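Protein yesU (Bacillus subtilis, PDB 1OQ1) is of unknown function but has a galectin-like, concanavalin-type beta-sandwich fold, which leaves carbohydrate binding a possibility rather than an established role. Local coordinates at residues P160-K164 against F174-G178; S118-R122 against D149-P154; Y104-G110 against S138-H142; L77-A83 against K199-M205. One frame throughout, in Å; residues are numbered along the deposited sequence.

Contact 1: P160-K164 against F174-G178; sequences PYRMK and FSING
N177 reaches across to Y161 and R162 with its side-chain amide. Its OD1 accepts the backbone N of R162 at 2.8 Å, with the donor almost straight out beyond the C=O of the amide. Its other branch, ND2, lies 3.6 Å from CD1 of the Y161 ring; ring and amide planes are only 20° apart, although the two groups meet obliquely. The same asparagine also gives its backbone N to R162 O at 2.8 Å, so one residue takes both the N-H and the carbonyl of R162. Two residues further along, K164 and S175 form a hydrogen-bonded antiparallel pair, K164 N to S175 O at 3.1 Å and S175 N to K164 O at 3.0 Å.

Between these two sets of bonds, M163, a selenomethionine, and I176 make a non-hydrogen-bonded pair. Their side chains share one face of the sheet, with M163 SE 4.1 Å from I176 CG1. S175 points to the other face, the one K164 is on. Its OG lies 3.6 Å from K164 CB and shares a water with R162 O and G178 N. That water joins both strands to the turn that follows.

Further out, R162 NE forms a salt bridge with D68 on strand 63-73, Y161 OH takes a hydrogen bond from D158 N, and M163 packs on W67. The strands run antiparallel at 170°, as the two arms of the beta hairpin 161-168/171-176 in one sheet of the galectin-like sandwich.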
loop_
_atom_site.group_PDB
_atom_site.type_symbol
_atom_site.label_atom_id
_atom_site.label_comp_id
_atom_site.label_asym_id
_atom_site.label_seq_id
_atom_site.Cartn_x
_atom_site.Cartn_y
_atom_site.Cartn_z
ATOM N N PRO A 160 -17.582 -1.558 0.355
ATOM C CA PRO A 160 -16.173 -1.149 0.299
ATOM C C PRO A 160 -15.922 0.199 -0.376
ATOM O O PRO A 160 -16.807 0.775 -1.012
ATOM C CB PRO A 160 -15.524 -2.291 -0.470
ATOM C CG PRO A 160 -16.581 -2.614 -1.480
ATOM C CD PRO A 160 -17.863 -2.591 -0.661
ATOM N N TYR A 161 -14.693 0.686 -0.236
ATOM C CA TYR A 161 -14.272 1.945 -0.844
ATOM C C TYR A 161 -13.337 1.620 -2.013
ATOM O O TYR A 161 -12.537 0.688 -1.932
ATOM C CB TYR A 161 -13.572 2.812 0.208
ATOM C CG TYR A 161 -14.517 3.294 1.287
ATOM C CD1 TYR A 161 -15.201 4.502 1.151
ATOM C CD2 TYR A 161 -14.796 2.500 2.402
ATOM C CE1 TYR A 161 -16.147 4.909 2.096
ATOM C CE2 TYR A 161 -15.745 2.899 3.357
ATOM C CZ TYR A 161 -16.418 4.100 3.190
ATOM O OH TYR A 161 -17.400 4.475 4.082
ATOM N N ARG A 162 -13.457 2.378 -3.104
ATOM C CA ARG A 162 -12.643 2.165 -4.305
ATOM C C ARG A 162 -11.347 2.969 -4.256
ATOM O O ARG A 162 -11.357 4.192 -4.379
ATOM C CB ARG A 162 -13.454 2.542 -5.551
ATOM C CG ARG A 162 -14.477 1.484 -5.983
ATOM C CD ARG A 162 -13.771 0.309 -6.654
ATOM N NE ARG A 162 -14.656 -0.802 -7.003
ATOM C CZ ARG A 162 -15.527 -0.804 -8.011
ATOM N NH1 ARG A 162 -15.657 0.258 -8.796
ATOM N NH2 ARG A 162 -16.261 -1.887 -8.241
HETATM N N MSE A 163 -10.237 2.267 -4.057
HETATM C CA MSE A 163 -8.918 2.892 -3.953
HETATM C C MSE A 163 -8.205 2.850 -5.300
HETATM O O MSE A 163 -8.226 1.827 -5.977
HETATM C CB MSE A 163 -8.092 2.139 -2.914
HETATM C CG MSE A 163 -8.921 1.612 -1.757
HETATM SE SE MSE A 163 -9.626 2.993 -0.602
HETATM C CE MSE A 163 -11.131 3.646 -1.577
ATOM N N LYS A 164 -7.569 3.955 -5.683
ATOM C CA LYS A 164 -6.856 4.014 -6.961
ATOM C C LYS A 164 -5.567 4.808 -6.818
ATOM O O LYS A 164 -5.572 5.942 -6.344
ATOM C CB LYS A 164 -7.735 4.648 -8.047
ATOM C CG LYS A 164 -7.056 4.696 -9.420
ATOM C CD LYS A 164 -7.956 5.272 -10.511
ATOM C CE LYS A 164 -9.098 4.330 -10.859
ATOM N NZ LYS A 164 -9.938 4.857 -11.980
ATOM N N PHE A 174 -3.261 9.697 -5.773
ATOM C CA PHE A 174 -4.090 8.797 -4.985
ATOM C C PHE A 174 -5.509 9.338 -4.841
ATOM O O PHE A 174 -5.702 10.514 -4.541
ATOM C CB PHE A 174 -3.443 8.636 -3.600
ATOM C CG PHE A 174 -4.177 7.711 -2.671
ATOM C CD1 PHE A 174 -4.493 6.415 -3.054
ATOM C CD2 PHE A 174 -4.488 8.124 -1.378
ATOM C CE1 PHE A 174 -5.104 5.535 -2.155
ATOM C CE2 PHE A 174 -5.099 7.253 -0.471
ATOM C CZ PHE A 174 -5.404 5.960 -0.861
ATOM N N SER A 175 -6.494 8.471 -5.052
ATOM C CA SER A 175 -7.892 8.864 -4.923
ATOM C C SER A 175 -8.690 7.773 -4.226
ATOM O O SER A 175 -8.292 6.609 -4.222
ATOM C CB SER A 175 -8.503 9.151 -6.300
ATOM O OG SER A 175 -8.575 7.978 -7.092
ATOM N N ILE A 176 -9.804 8.172 -3.619
ATOM C CA ILE A 176 -10.707 7.255 -2.927
ATOM C C ILE A 176 -12.111 7.577 -3.429
ATOM O O ILE A 176 -12.573 8.714 -3.317
ATOM C CB ILE A 176 -10.652 7.453 -1.393
ATOM C CG1 ILE A 176 -9.259 7.079 -0.874
ATOM C CG2 ILE A 176 -11.728 6.604 -0.719
ATOM C CD1 ILE A 176 -9.040 7.389 0.603
ATOM N N ASN A 177 -12.786 6.570 -3.974
ATOM C CA ASN A 177 -14.121 6.748 -4.531
ATOM C C ASN A 177 -14.092 7.884 -5.556
ATOM O O ASN A 177 -15.054 8.634 -5.698
ATOM C CB ASN A 177 -15.144 7.031 -3.416
ATOM C CG ASN A 177 -15.561 5.763 -2.675
ATOM O OD1 ASN A 177 -14.931 4.718 -2.822
ATOM N ND2 ASN A 177 -16.620 5.853 -1.878
ATOM N N GLY A 178 -12.966 7.999 -6.261
ATOM C CA GLY A 178 -12.815 9.022 -7.285
ATOM C C GLY A 178 -12.394 10.401 -6.808
ATOM O O GLY A 178 -12.095 11.274 -7.625
HETATM O O HOH W 1 -10.660 6.184 -6.373
HETATM O O HOH W 2 -5.594 8.119 -8.487
#

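Contact 2: S118-R122 against D149-P154; sequences SYFRR and DPLPSP
The F120 ring turns its edge to the loop 149-154, where P152 O and P154 CD meet it in plane, while R122 CG sits over the centre of one of its faces. One face of the R122 guanidinium has F120 CD1 above it, and its rim faces D149 and L151. The setting is a corner in strand 112-122 of the galectin-like sandwich, where the chain bends at F120 and meets the loop leading into strand 161-168.

R122 NH2 carries the polar contact. It donates to L151 O at 2.7 Å, with the oxygen close to the guanidinium plane although the N-H arrives from above the carbonyl plane. It also makes a salt bridge to D149 OD2 at 3.0 Å, weak as a hydrogen bond, the guanidinium and carboxylate planes lying 62° apart. D149 reaches the corner because chi1 of -175° turns CG away from its own N, and there OD2 also accepts F120 N at 2.9 Å.

Next to the corner, L151 CD1 packs 4.0 Å from Y119 CD1, at the edge of the tyrosine ring. The other carboxylate oxygen, D149 OD1, closes an Asx turn by accepting L151 N at 2.9 Å from above the carboxylate plane.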
loop_
_atom_site.group_PDB
_atom_site.type_symbol
_atom_site.label_atom_id
_atom_site.label_comp_id
_atom_site.label_asym_id
_atom_site.label_seq_id
_atom_site.Cartn_x
_atom_site.Cartn_y
_atom_site.Cartn_z
ATOM N N SER A 118 0.190 5.658 3.536
ATOM C CA SER A 118 -0.657 5.239 4.641
ATOM C C SER A 118 -2.031 5.880 4.544
ATOM O O SER A 118 -2.168 7.043 4.155
ATOM C CB SER A 118 -0.003 5.612 5.972
ATOM O OG SER A 118 0.344 6.985 5.984
ATOM N N TYR A 119 -3.050 5.099 4.884
ATOM C CA TYR A 119 -4.428 5.569 4.865
ATOM C C TYR A 119 -5.151 4.909 6.037
ATOM O O TYR A 119 -4.697 3.894 6.561
ATOM C CB TYR A 119 -5.087 5.244 3.520
ATOM C CG TYR A 119 -5.117 3.781 3.152
ATOM C CD1 TYR A 119 -6.237 2.997 3.430
ATOM C CD2 TYR A 119 -4.046 3.190 2.481
ATOM C CE1 TYR A 119 -6.298 1.665 3.043
ATOM C CE2 TYR A 119 -4.095 1.856 2.086
ATOM C CZ TYR A 119 -5.223 1.100 2.368
ATOM O OH TYR A 119 -5.283 -0.208 1.951
ATOM N N PHE A 120 -6.277 5.479 6.442
ATOM C CA PHE A 120 -6.986 4.995 7.625
ATOM C C PHE A 120 -5.945 4.940 8.746
ATOM O O PHE A 120 -5.716 3.897 9.365
ATOM C CB PHE A 120 -7.591 3.604 7.426
ATOM C CG PHE A 120 -8.613 3.244 8.481
ATOM C CD1 PHE A 120 -9.908 3.754 8.415
ATOM C CD2 PHE A 120 -8.262 2.457 9.573
ATOM C CE1 PHE A 120 -10.841 3.488 9.422
ATOM C CE2 PHE A 120 -9.187 2.184 10.590
ATOM C CZ PHE A 120 -10.479 2.702 10.514
ATOM N N ARG A 121 -5.292 6.074 8.983
ATOM C CA ARG A 121 -4.275 6.165 10.024
ATOM C C ARG A 121 -5.022 6.428 11.322
ATOM O O ARG A 121 -5.265 7.580 11.679
ATOM C CB ARG A 121 -3.319 7.318 9.716
ATOM C CG ARG A 121 -2.741 7.263 8.312
ATOM C CD ARG A 121 -1.847 8.461 8.023
ATOM N NE ARG A 121 -0.655 8.477 8.867
ATOM C CZ ARG A 121 -0.431 9.343 9.850
ATOM N NH1 ARG A 121 -1.319 10.290 10.138
ATOM N NH2 ARG A 121 0.694 9.264 10.545
ATOM N N ARG A 122 -5.395 5.354 12.015
ATOM C CA ARG A 122 -6.164 5.476 13.248
ATOM C C ARG A 122 -5.607 4.630 14.399
ATOM O O ARG A 122 -6.362 4.172 15.253
ATOM C CB ARG A 122 -7.618 5.057 12.983
ATOM C CG ARG A 122 -8.203 5.556 11.658
ATOM C CD ARG A 122 -8.374 7.075 11.620
ATOM N NE ARG A 122 -8.620 7.534 10.252
ATOM C CZ ARG A 122 -9.797 7.485 9.636
ATOM N NH1 ARG A 122 -10.865 7.005 10.262
ATOM N NH2 ARG A 122 -9.897 7.889 8.374
ATOM N N ASP A 149 -8.108 12.494 4.901
ATOM C CA ASP A 149 -8.648 11.149 4.672
ATOM C C ASP A 149 -10.171 11.125 4.870
ATOM O O ASP A 149 -10.654 11.307 5.988
ATOM C CB ASP A 149 -7.980 10.174 5.656
ATOM C CG ASP A 149 -8.374 8.722 5.427
ATOM O OD1 ASP A 149 -9.203 8.443 4.536
ATOM O OD2 ASP A 149 -7.847 7.853 6.156
ATOM N N PRO A 150 -10.943 10.877 3.794
ATOM C CA PRO A 150 -12.410 10.832 3.864
ATOM C C PRO A 150 -12.983 9.551 4.478
ATOM O O PRO A 150 -14.177 9.473 4.758
ATOM C CB PRO A 150 -12.824 10.991 2.407
ATOM C CG PRO A 150 -11.761 10.205 1.701
ATOM C CD PRO A 150 -10.486 10.660 2.406
ATOM N N LEU A 151 -12.137 8.546 4.670
ATOM C CA LEU A 151 -12.597 7.288 5.245
ATOM C C LEU A 151 -13.125 7.507 6.657
ATOM O O LEU A 151 -12.472 8.142 7.485
ATOM C CB LEU A 151 -11.458 6.274 5.279
ATOM C CG LEU A 151 -10.964 5.741 3.937
ATOM C CD1 LEU A 151 -9.696 4.932 4.166
ATOM C CD2 LEU A 151 -12.041 4.880 3.282
ATOM N N PRO A 152 -14.319 6.982 6.948
ATOM C CA PRO A 152 -14.898 7.144 8.280
ATOM C C PRO A 152 -14.406 6.044 9.200
ATOM O O PRO A 152 -13.613 5.195 8.793
ATOM C CB PRO A 152 -16.387 7.006 8.011
ATOM C CG PRO A 152 -16.402 5.887 6.991
ATOM C CD PRO A 152 -15.265 6.300 6.040
ATOM N N SER A 153 -14.869 6.082 10.444
ATOM C CA SER A 153 -14.551 5.038 11.405
ATOM C C SER A 153 -15.467 3.894 10.961
ATOM O O SER A 153 -16.446 4.124 10.242
ATOM C CB SER A 153 -14.890 5.510 12.821
ATOM O OG SER A 153 -16.010 6.376 12.810
ATOM N N PRO A 154 -15.168 2.654 11.371
ATOM C CA PRO A 154 -15.989 1.503 10.979
ATOM C C PRO A 154 -17.485 1.619 11.232
ATOM O O PRO A 154 -18.284 1.144 10.425
ATOM C CB PRO A 154 -15.358 0.347 11.752
ATOM C CG PRO A 154 -13.921 0.761 11.844
ATOM C CD PRO A 154 -14.026 2.226 12.196
HETATM O O HOH W 3 -6.560 8.663 8.337
#

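Contact 3: Y104-G110 against S138-H142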
loop_
_atom_site.group_PDB
_atom_site.type_symbol
_atom_site.label_atom_id
_atom_site.label_comp_id
_atom_site.label_asym_id
_atom_site.label_seq_id
_atom_site.Cartn_x
_atom_site.Cartn_y
_atom_site.Cartn_z
ATOM N N TYR A 104 8.559 -1.819 11.235
ATOM C CA TYR A 104 8.710 -0.647 10.372
ATOM C C TYR A 104 10.105 -0.188 9.946
ATOM O O TYR A 104 10.341 0.028 8.761
ATOM C CB TYR A 104 7.921 0.536 10.953
ATOM C CG TYR A 104 7.469 1.549 9.912
ATOM C CD1 TYR A 104 7.272 1.176 8.580
ATOM C CD2 TYR A 104 7.182 2.864 10.268
ATOM C CE1 TYR A 104 6.797 2.093 7.631
ATOM C CE2 TYR A 104 6.700 3.785 9.330
ATOM C CZ TYR A 104 6.512 3.393 8.016
ATOM O OH TYR A 104 6.036 4.297 7.092
ATOM N N PRO A 105 11.046 -0.036 10.893
ATOM C CA PRO A 105 12.391 0.407 10.515
ATOM C C PRO A 105 13.079 -0.463 9.465
ATOM O O PRO A 105 13.977 0.004 8.760
ATOM C CB PRO A 105 13.135 0.414 11.849
ATOM C CG PRO A 105 12.054 0.792 12.814
ATOM C CD PRO A 105 10.911 -0.093 12.358
ATOM N N GLU A 106 12.661 -1.721 9.358
ATOM C CA GLU A 106 13.249 -2.630 8.379
ATOM C C GLU A 106 12.857 -2.196 6.974
ATOM O O GLU A 106 13.525 -2.529 6.000
ATOM C CB GLU A 106 12.756 -4.059 8.610
ATOM C CG GLU A 106 12.946 -4.562 10.029
ATOM C CD GLU A 106 12.265 -5.894 10.263
ATOM O OE1 GLU A 106 11.169 -6.103 9.702
ATOM O OE2 GLU A 106 12.813 -6.723 11.019
ATOM N N TYR A 107 11.768 -1.438 6.885
ATOM C CA TYR A 107 11.262 -0.975 5.603
ATOM C C TYR A 107 11.666 0.449 5.248
ATOM O O TYR A 107 11.947 0.729 4.089
ATOM C CB TYR A 107 9.738 -1.115 5.579
ATOM C CG TYR A 107 9.298 -2.536 5.843
ATOM C CD1 TYR A 107 9.114 -3.443 4.794
ATOM C CD2 TYR A 107 9.152 -2.999 7.147
ATOM C CE1 TYR A 107 8.803 -4.783 5.048
ATOM C CE2 TYR A 107 8.845 -4.325 7.411
ATOM C CZ TYR A 107 8.677 -5.213 6.361
ATOM O OH TYR A 107 8.413 -6.534 6.642
ATOM N N HIS A 108 11.707 1.349 6.227
ATOM C CA HIS A 108 12.086 2.725 5.917
ATOM C C HIS A 108 13.550 3.062 6.164
ATOM O O HIS A 108 14.050 4.069 5.653
ATOM C CB HIS A 108 11.168 3.727 6.649
ATOM C CG HIS A 108 11.238 3.668 8.145
ATOM N ND1 HIS A 108 12.386 3.955 8.852
ATOM C CD2 HIS A 108 10.278 3.430 9.070
ATOM C CE1 HIS A 108 12.129 3.902 10.147
ATOM N NE2 HIS A 108 10.856 3.586 10.308
ATOM N N SER A 109 14.239 2.211 6.920
ATOM C CA SER A 109 15.652 2.418 7.233
ATOM C C SER A 109 16.440 1.108 7.144
ATOM O O SER A 109 17.294 0.826 7.990
ATOM C CB SER A 109 15.796 3.007 8.643
ATOM O OG SER A 109 15.102 4.240 8.764
ATOM N N GLY A 110 16.148 0.314 6.117
ATOM C CA GLY A 110 16.827 -0.958 5.936
ATOM C C GLY A 110 17.635 -0.981 4.655
ATOM O O GLY A 110 18.318 -0.007 4.338
ATOM N N SER A 138 11.234 5.911 0.858
ATOM C CA SER A 138 12.376 5.335 1.568
ATOM C C SER A 138 13.292 4.668 0.538
ATOM O O SER A 138 12.880 4.486 -0.605
ATOM C CB SER A 138 11.887 4.307 2.594
ATOM O OG SER A 138 11.167 4.939 3.637
ATOM N N ARG A 139 14.525 4.308 0.908
ATOM C CA ARG A 139 15.096 4.489 2.245
ATOM C C ARG A 139 15.150 5.955 2.658
ATOM O O ARG A 139 15.504 6.815 1.857
ATOM C CB ARG A 139 16.515 3.899 2.276
ATOM C CG ARG A 139 17.137 3.794 3.666
ATOM C CD ARG A 139 18.506 3.108 3.618
ATOM N NE ARG A 139 18.923 2.610 4.932
ATOM C CZ ARG A 139 19.359 3.373 5.931
ATOM N NH1 ARG A 139 19.708 2.817 7.087
ATOM N NH2 ARG A 139 19.463 4.690 5.773
ATOM N N GLY A 140 14.788 6.240 3.906
ATOM C CA GLY A 140 14.835 7.616 4.363
ATOM C C GLY A 140 13.623 8.136 5.111
ATOM O O GLY A 140 13.719 9.174 5.754
ATOM N N PHE A 141 12.488 7.445 5.022
ATOM C CA PHE A 141 11.283 7.875 5.732
ATOM C C PHE A 141 10.935 9.334 5.396
ATOM O O PHE A 141 10.422 10.073 6.237
ATOM C CB PHE A 141 11.517 7.727 7.241
ATOM C CG PHE A 141 10.268 7.829 8.073
ATOM C CD1 PHE A 141 9.246 6.894 7.937
ATOM C CD2 PHE A 141 10.124 8.848 9.014
ATOM C CE1 PHE A 141 8.099 6.970 8.727
ATOM C CE2 PHE A 141 8.981 8.933 9.809
ATOM C CZ PHE A 141 7.966 7.991 9.664
ATOM N N HIS A 142 11.201 9.738 4.157
ATOM C CA HIS A 142 10.945 11.110 3.732
ATOM C C HIS A 142 9.474 11.393 3.470
ATOM O O HIS A 142 8.831 10.700 2.686
ATOM C CB HIS A 142 11.740 11.416 2.464
ATOM C CG HIS A 142 13.208 11.158 2.595
ATOM N ND1 HIS A 142 14.016 11.872 3.453
ATOM C CD2 HIS A 142 14.015 10.268 1.971
ATOM C CE1 HIS A 142 15.258 11.433 3.351
ATOM N NE2 HIS A 142 15.284 10.460 2.459
HETATM O O HOH W 4 20.231 0.024 7.294
#
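An aromatic cluster of Y104, H108 and F141 joins the short helix 105-108 to the tight connection between strands 132-138 and 142-148. F141 CE1 comes within 3.5 Å of Y104 CE2, and the two rings are nearly perpendicular, at 84°, in an oblique meeting. F141 CD1 lies over one face of the H108 imidazole, 3.8 Å from CD2, and P105 CA covers the opposite face. The imidazole turns its edge to Y104, H108 CD2 sitting over the centre of the tyrosine ring. Its chi1 of 63° swings the imidazole back toward Y104, and ND1 shares a 2.7 Å hydrogen bond with S109 OG.

The backbones meet where the helix ends. H108 O accepts G140 N at 2.9 Å in a nearly straight bond. R139, extended from CG to NE, runs along the chain leaving the helix; its NE donates to G110 O at 2.8 Å, in the carbonyl plane and on a lone pair, while S109 CA lies over one guanidinium face. On the strand side, S138 OG takes F141 N in an ST motif and is also hydrogen-bonded to H116 NE2, while Y104 OH bonds to H116 ND1.

The last helical carbonyl, that of H108, and the G110 carbonyl beyond it thus both receive donors from the connection, and a water from R139 NH1 supplies S109 O. The arginine's charge may strengthen its hold on these carbonyls.

Contact 4: L77-A83 against K199-M205; sequences LCMLFFA and KIGFRQM. With ACY (acetic acid), chain E.
R203 lies alongside two neighbours from strand 77-82, M79 and F81, all three side chains pointing the same way from the sheet. Its CD passes 3.9 Å from M79 SE, M79 being selenomethionine, and 3.8 Å from F81 CE2. With R203 CB also at the edge of that ring, the arginine stem follows the rim of F81; ring and guanidinium planes stand 75° apart and do not stack. An extended side chain, started by chi1 of 171°, carries the guanidinium out to a bound acetate, probably from the crystallisation liquor. NE donates to acetate O at 3.0 Å and NH2 to OXT at 2.6 Å, both bonds close to straight, while NH1 bonds to G102 O. M205, also selenomethionine, brings SE to within 3.4 Å of the acetate C and packs its CB on that of L77.

On the other face L80 and F202 lie side by side. L80 CD1 sits over the F202 ring, 3.8 Å from its centroid in a CH-pi contact, and the same methyl touches I200 CG2.

Backbone bonds pair M79 with R203 and F81 with G201, in antiparallel strands at 165°. The pair lies in the middle of a seven-stranded sheet, with strand 112-122 beside 76-86 and strand 51-54 beside 199-205. F202 meets W67 and F215 of the opposing sheet edge-to-face, while F81 meets Y107 of helix 105-108.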
loop_
_atom_site.group_PDB
_atom_site.type_symbol
_atom_site.label_atom_id
_atom_site.label_comp_id
_atom_site.label_asym_id
_atom_site.label_seq_id
_atom_site.Cartn_x
_atom_site.Cartn_y
_atom_site.Cartn_z
ATOM N N LEU A 77 -3.974 0.866 11.493
ATOM C CA LEU A 77 -3.522 1.713 10.396
ATOM C C LEU A 77 -3.208 0.838 9.191
ATOM O O LEU A 77 -2.761 -0.302 9.340
ATOM C CB LEU A 77 -2.280 2.508 10.828
ATOM C CG LEU A 77 -1.533 3.380 9.808
ATOM C CD1 LEU A 77 -0.876 4.558 10.525
ATOM C CD2 LEU A 77 -0.491 2.552 9.071
ATOM N N CYS A 78 -3.464 1.362 7.997
ATOM C CA CYS A 78 -3.184 0.626 6.775
ATOM C C CYS A 78 -2.162 1.395 5.948
ATOM O O CYS A 78 -2.041 2.615 6.070
ATOM C CB CYS A 78 -4.468 0.403 5.982
ATOM S SG CYS A 78 -5.636 -0.687 6.843
HETATM N N MSE A 79 -1.428 0.677 5.106
HETATM C CA MSE A 79 -0.390 1.302 4.297
HETATM C C MSE A 79 -0.045 0.443 3.086
HETATM O O MSE A 79 0.105 -0.769 3.198
HETATM C CB MSE A 79 0.863 1.503 5.162
HETATM C CG MSE A 79 2.022 2.200 4.478
HETATM SE SE MSE A 79 3.635 2.182 5.570
HETATM C CE MSE A 79 2.981 3.167 7.104
ATOM N N LEU A 80 0.072 1.073 1.923
ATOM C CA LEU A 80 0.428 0.334 0.723
ATOM C C LEU A 80 1.863 0.652 0.335
ATOM O O LEU A 80 2.242 1.818 0.262
ATOM C CB LEU A 80 -0.482 0.706 -0.451
ATOM C CG LEU A 80 -0.297 -0.238 -1.646
ATOM C CD1 LEU A 80 -1.195 -1.450 -1.459
ATOM C CD2 LEU A 80 -0.636 0.462 -2.945
ATOM N N PHE A 81 2.657 -0.389 0.116
ATOM C CA PHE A 81 4.038 -0.233 -0.322
ATOM C C PHE A 81 4.017 -0.493 -1.831
ATOM O O PHE A 81 3.288 -1.371 -2.297
ATOM C CB PHE A 81 4.944 -1.283 0.339
ATOM C CG PHE A 81 5.441 -0.898 1.708
ATOM C CD1 PHE A 81 6.641 -0.207 1.856
ATOM C CD2 PHE A 81 4.712 -1.228 2.848
ATOM C CE1 PHE A 81 7.110 0.149 3.125
ATOM C CE2 PHE A 81 5.172 -0.877 4.119
ATOM C CZ PHE A 81 6.374 -0.187 4.255
ATOM N N PHE A 82 4.782 0.280 -2.595
ATOM C CA PHE A 82 4.877 0.059 -4.041
ATOM C C PHE A 82 6.253 0.477 -4.575
ATOM O O PHE A 82 6.977 1.211 -3.910
ATOM C CB PHE A 82 3.720 0.753 -4.798
ATOM C CG PHE A 82 3.556 2.222 -4.508
ATOM C CD1 PHE A 82 3.828 3.169 -5.495
ATOM C CD2 PHE A 82 3.042 2.659 -3.289
ATOM C CE1 PHE A 82 3.584 4.527 -5.279
ATOM C CE2 PHE A 82 2.794 4.019 -3.058
ATOM C CZ PHE A 82 3.063 4.952 -4.057
ATOM N N ALA A 83 6.620 -0.005 -5.761
ATOM C CA ALA A 83 7.935 0.293 -6.345
ATOM C C ALA A 83 9.022 -0.130 -5.349
ATOM O O ALA A 83 10.050 0.539 -5.199
ATOM C CB ALA A 83 8.062 1.792 -6.662
ATOM N N LYS A 199 7.861 -4.390 -6.122
ATOM C CA LYS A 199 6.750 -5.136 -5.550
ATOM C C LYS A 199 5.750 -4.205 -4.872
ATOM O O LYS A 199 6.073 -3.066 -4.525
ATOM C CB LYS A 199 7.249 -6.129 -4.498
ATOM C CG LYS A 199 8.458 -6.960 -4.891
ATOM C CD LYS A 199 8.155 -7.967 -5.979
ATOM C CE LYS A 199 9.348 -8.910 -6.168
ATOM N NZ LYS A 199 9.150 -9.850 -7.307
ATOM N N ILE A 200 4.539 -4.717 -4.681
ATOM C CA ILE A 200 3.474 -3.993 -3.997
ATOM C C ILE A 200 3.118 -4.821 -2.762
ATOM O O ILE A 200 2.990 -6.045 -2.845
ATOM C CB ILE A 200 2.225 -3.844 -4.882
ATOM C CG1 ILE A 200 2.540 -2.905 -6.050
ATOM C CG2 ILE A 200 1.057 -3.317 -4.046
ATOM C CD1 ILE A 200 1.428 -2.773 -7.053
ATOM N N GLY A 201 2.970 -4.156 -1.622
ATOM C CA GLY A 201 2.651 -4.861 -0.394
ATOM C C GLY A 201 1.602 -4.165 0.451
ATOM O O GLY A 201 1.418 -2.948 0.364
ATOM N N PHE A 202 0.926 -4.950 1.285
ATOM C CA PHE A 202 -0.124 -4.452 2.159
ATOM C C PHE A 202 0.296 -4.520 3.617
ATOM O O PHE A 202 0.489 -5.608 4.161
ATOM C CB PHE A 202 -1.392 -5.285 1.958
ATOM C CG PHE A 202 -2.018 -5.111 0.608
ATOM C CD1 PHE A 202 -3.100 -4.248 0.435
ATOM C CD2 PHE A 202 -1.497 -5.765 -0.503
ATOM C CE1 PHE A 202 -3.652 -4.041 -0.825
ATOM C CE2 PHE A 202 -2.044 -5.564 -1.772
ATOM C CZ PHE A 202 -3.122 -4.699 -1.930
ATOM N N ARG A 203 0.436 -3.359 4.251
ATOM C CA ARG A 203 0.818 -3.321 5.658
ATOM C C ARG A 203 -0.331 -2.918 6.562
ATOM O O ARG A 203 -1.216 -2.161 6.171
ATOM C CB ARG A 203 1.978 -2.343 5.882
ATOM C CG ARG A 203 2.291 -2.078 7.365
ATOM C CD ARG A 203 3.499 -1.163 7.514
ATOM N NE ARG A 203 3.925 -0.962 8.901
ATOM C CZ ARG A 203 4.406 -1.928 9.682
ATOM N NH1 ARG A 203 4.513 -3.165 9.222
ATOM N NH2 ARG A 203 4.816 -1.651 10.913
ATOM N N GLN A 204 -0.319 -3.444 7.779
ATOM C CA GLN A 204 -1.317 -3.090 8.769
ATOM C C GLN A 204 -0.635 -3.017 10.116
ATOM O O GLN A 204 0.291 -3.783 10.389
ATOM C CB GLN A 204 -2.437 -4.131 8.865
ATOM C CG GLN A 204 -3.370 -4.196 7.672
ATOM C CD GLN A 204 -4.636 -4.987 7.975
ATOM O OE1 GLN A 204 -4.771 -5.591 9.047
ATOM N NE2 GLN A 204 -5.569 -4.989 7.033
HETATM N N MSE A 205 -1.075 -2.074 10.937
HETATM C CA MSE A 205 -0.564 -1.957 12.290
HETATM C C MSE A 205 -1.671 -2.590 13.116
HETATM O O MSE A 205 -2.841 -2.236 12.957
HETATM C CB MSE A 205 -0.387 -0.495 12.703
HETATM C CG MSE A 205 0.844 0.179 12.134
HETATM SE SE MSE A 205 1.177 1.871 13.014
HETATM C CE MSE A 205 2.161 1.224 14.559
HETATM C C ACY E . 4.207 1.629 11.441
HETATM O O ACY E . 3.643 1.658 10.257
HETATM O OXT ACY E . 4.594 0.600 12.097
HETATM C CH3 ACY E . 4.398 3.001 12.063
#

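Overall arrangement
Contact 4 forms the centre of one sheet of the sandwich, about 3 Å from the centre of the chain, and contacts 2 and 3 each touch it. Y119 N of contact 2 probably donates to C78 O at 2.9 Å, and Y104 OH of contact 3 lies 3.3 Å from M79 CE. Y104 also approaches the acetate held by R203, so contacts 3 and 4 together line the site where the acetate sits, possibly a pocket, of unknown role. Contact 1 belongs to the other sheet and meets contact 2 through Y161 and L151. Contacts 1 and 3 lie on opposite sides of the chain's centre, their own centres about 26 Å apart.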